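Local coordinates for protein trehalose-6-phosphate phosphatase (Candida albicans, PDB 5DXI) that belongs to the trehalose-phosphatase family of the HAD clan and holds a magnesium ion, beryllium trifluoride and a glycan in its phosphatase domain, at residues E174-K179 against D234-D239. Sequence-based numbering, arbitrary orientation.
Sequences EVMAGK and DLTDED. With GLC (alpha-D-glucopyranose), chain C.
A single hydrogen bond ties the two segments: the carboxylate of D234 reaches the backbone of K179, where N lies 2.7 Å from OD2 at a nearly straight N-H...O angle of 164°. It links the residue after strand 173-178, an edge of a separate four-stranded antiparallel sheet consistent with the cap of HAD-clan phosphatases, to D234, between helix 235-253 and strand 227-232 of the HAD core sheet, which neighbours strand 23-27. Cap and core thus meet beside the metal site. OD2 accepts through its syn lone pair, on the side of OD1, and OD1 takes a weak bond from the N of L235, so both oxygens help fix the carboxylate. CA of G178 comes to 3.3 Å from D234 OD2, off the oxygen end of the group. The K179 side chain runs extended past D234 in the opposite direction, with CG 3.5 Å from OD2, and its NZ forms a salt bridge with the magnesium ligand D233. With CG anti to the backbone N (chi1 175°), L235 lies against the strand, CD2 3.5 Å from A177 O. M176, bent at chi3 (-64°), sets SD 3.9 Å from CB of T236, whose OG1 is hydrogen-bonded to ND1 of H90. The interface is small, burying 291 Å² in total. On the sugar side, the carbonyl O of K179 accepts from both O2 and O3 of glucose, at 2.9 Å from O2.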
loop_
_atom_site.group_PDB
_atom_site.type_symbol
_atom_site.label_atom_id
_atom_site.label_comp_id
_atom_site.label_asym_id
_atom_site.label_seq_id
_atom_site.Cartn_x
_atom_site.Cartn_y
_atom_site.Cartn_z
ATOM N N GLU A 174 -9.506 -7.567 -10.762
ATOM C CA GLU A 174 -8.166 -7.214 -11.184
ATOM C C GLU A 174 -7.237 -8.382 -10.898
ATOM O O GLU A 174 -7.279 -8.939 -9.809
ATOM C CB GLU A 174 -7.671 -5.975 -10.453
ATOM C CG GLU A 174 -6.340 -5.462 -10.988
ATOM C CD GLU A 174 -6.472 -4.901 -12.394
ATOM O OE1 GLU A 174 -7.549 -4.342 -12.707
ATOM O OE2 GLU A 174 -5.509 -5.030 -13.183
ATOM N N VAL A 175 -6.417 -8.759 -11.873
ATOM C CA VAL A 175 -5.422 -9.818 -11.662
ATOM C C VAL A 175 -4.042 -9.185 -11.497
ATOM O O VAL A 175 -3.444 -8.718 -12.471
ATOM C CB VAL A 175 -5.393 -10.851 -12.829
ATOM C CG1 VAL A 175 -4.352 -11.928 -12.566
ATOM C CG2 VAL A 175 -6.766 -11.492 -13.023
ATOM N N MET A 176 -3.543 -9.166 -10.265
ATOM C CA MET A 176 -2.333 -8.419 -9.940
ATOM C C MET A 176 -1.128 -9.334 -9.791
ATOM O O MET A 176 -1.145 -10.231 -8.965
ATOM C CB MET A 176 -2.501 -7.649 -8.625
ATOM C CG MET A 176 -3.302 -6.368 -8.688
ATOM S SD MET A 176 -3.178 -5.445 -7.128
ATOM C CE MET A 176 -3.973 -6.567 -5.983
ATOM N N ALA A 177 -0.089 -9.110 -10.588
ATOM C CA ALA A 177 1.174 -9.796 -10.347
ATOM C C ALA A 177 1.877 -9.038 -9.220
ATOM O O ALA A 177 2.183 -7.855 -9.356
ATOM C CB ALA A 177 2.035 -9.843 -11.611
ATOM N N GLY A 178 2.156 -9.724 -8.122
ATOM C CA GLY A 178 2.869 -9.121 -7.009
ATOM C C GLY A 178 4.195 -9.843 -6.846
ATOM O O GLY A 178 4.497 -10.750 -7.616
ATOM N N LYS A 179 5.002 -9.422 -5.881
ATOM C CA LYS A 179 6.277 -10.083 -5.643
ATOM C C LYS A 179 6.064 -11.560 -5.331
ATOM O O LYS A 179 5.536 -11.917 -4.280
ATOM C CB LYS A 179 7.029 -9.375 -4.517
ATOM C CG LYS A 179 7.605 -8.012 -4.951
ATOM C CD LYS A 179 8.290 -7.318 -3.787
ATOM C CE LYS A 179 8.962 -6.009 -4.211
ATOM N NZ LYS A 179 9.514 -5.326 -3.002
ATOM N N ASP A 234 5.218 -2.468 -4.283
ATOM C CA ASP A 234 4.714 -3.449 -5.241
ATOM C C ASP A 234 3.634 -2.855 -6.134
ATOM O O ASP A 234 3.298 -1.676 -6.024
ATOM C CB ASP A 234 4.190 -4.691 -4.514
ATOM C CG ASP A 234 4.407 -5.971 -5.308
ATOM O OD1 ASP A 234 4.758 -5.892 -6.503
ATOM O OD2 ASP A 234 4.209 -7.067 -4.733
ATOM N N LEU A 235 3.137 -3.669 -7.056
ATOM C CA LEU A 235 2.223 -3.193 -8.072
ATOM C C LEU A 235 0.961 -2.587 -7.462
ATOM O O LEU A 235 0.499 -1.533 -7.894
ATOM C CB LEU A 235 1.864 -4.338 -9.020
ATOM C CG LEU A 235 0.816 -4.002 -10.083
ATOM C CD1 LEU A 235 1.256 -2.823 -10.941
ATOM C CD2 LEU A 235 0.524 -5.240 -10.944
ATOM N N THR A 236 0.425 -3.242 -6.436
ATOM C CA THR A 236 -0.723 -2.708 -5.723
ATOM C C THR A 236 -0.531 -1.254 -5.272
ATOM O O THR A 236 -1.480 -0.470 -5.280
ATOM C CB THR A 236 -1.073 -3.575 -4.499
ATOM O OG1 THR A 236 -2.272 -3.069 -3.921
ATOM C CG2 THR A 236 0.072 -3.568 -3.434
ATOM N N ASP A 237 0.699 -0.887 -4.920
ATOM C CA ASP A 237 0.994 0.447 -4.401
ATOM C C ASP A 237 1.053 1.517 -5.487
ATOM O O ASP A 237 0.945 2.710 -5.206
ATOM C CB ASP A 237 2.299 0.396 -3.648
ATOM C CG ASP A 237 2.280 -0.697 -2.610
ATOM O OD1 ASP A 237 3.135 -1.600 -2.668
ATOM O OD2 ASP A 237 1.356 -0.666 -1.767
ATOM N N GLU A 238 1.253 1.091 -6.728
ATOM C CA GLU A 238 1.163 2.019 -7.861
ATOM C C GLU A 238 -0.220 2.696 -7.908
ATOM O O GLU A 238 -0.363 3.821 -8.420
ATOM C CB GLU A 238 1.445 1.278 -9.166
ATOM C CG GLU A 238 2.907 0.801 -9.297
ATOM C CD GLU A 238 3.900 1.952 -9.291
ATOM O OE1 GLU A 238 3.716 2.922 -10.082
ATOM O OE2 GLU A 238 4.854 1.895 -8.484
ATOM N N ASP A 239 -1.239 2.004 -7.402
ATOM C CA ASP A 239 -2.573 2.608 -7.280
ATOM C C ASP A 239 -2.554 3.796 -6.318
ATOM O O ASP A 239 -3.192 4.818 -6.565
ATOM C CB ASP A 239 -3.602 1.564 -6.824
ATOM C CG ASP A 239 -3.818 0.485 -7.866
ATOM O OD1 ASP A 239 -3.495 0.748 -9.046
ATOM O OD2 ASP A 239 -4.319 -0.600 -7.528
HETATM C C1 GLC C . 4.254 -10.416 0.461
HETATM C C2 GLC C . 4.974 -11.071 -0.698
HETATM C C3 GLC C . 5.304 -12.520 -0.361
HETATM C C4 GLC C . 6.156 -12.581 0.904
HETATM C C5 GLC C . 5.394 -11.895 2.035
HETATM C C6 GLC C . 6.201 -11.815 3.324
HETATM O O2 GLC C . 4.177 -11.043 -1.878
HETATM O O3 GLC C . 5.989 -13.103 -1.473
HETATM O O4 GLC C . 6.395 -13.940 1.276
HETATM O O5 GLC C . 5.057 -10.551 1.645
HETATM O O6 GLC C . 7.291 -10.893 3.126
#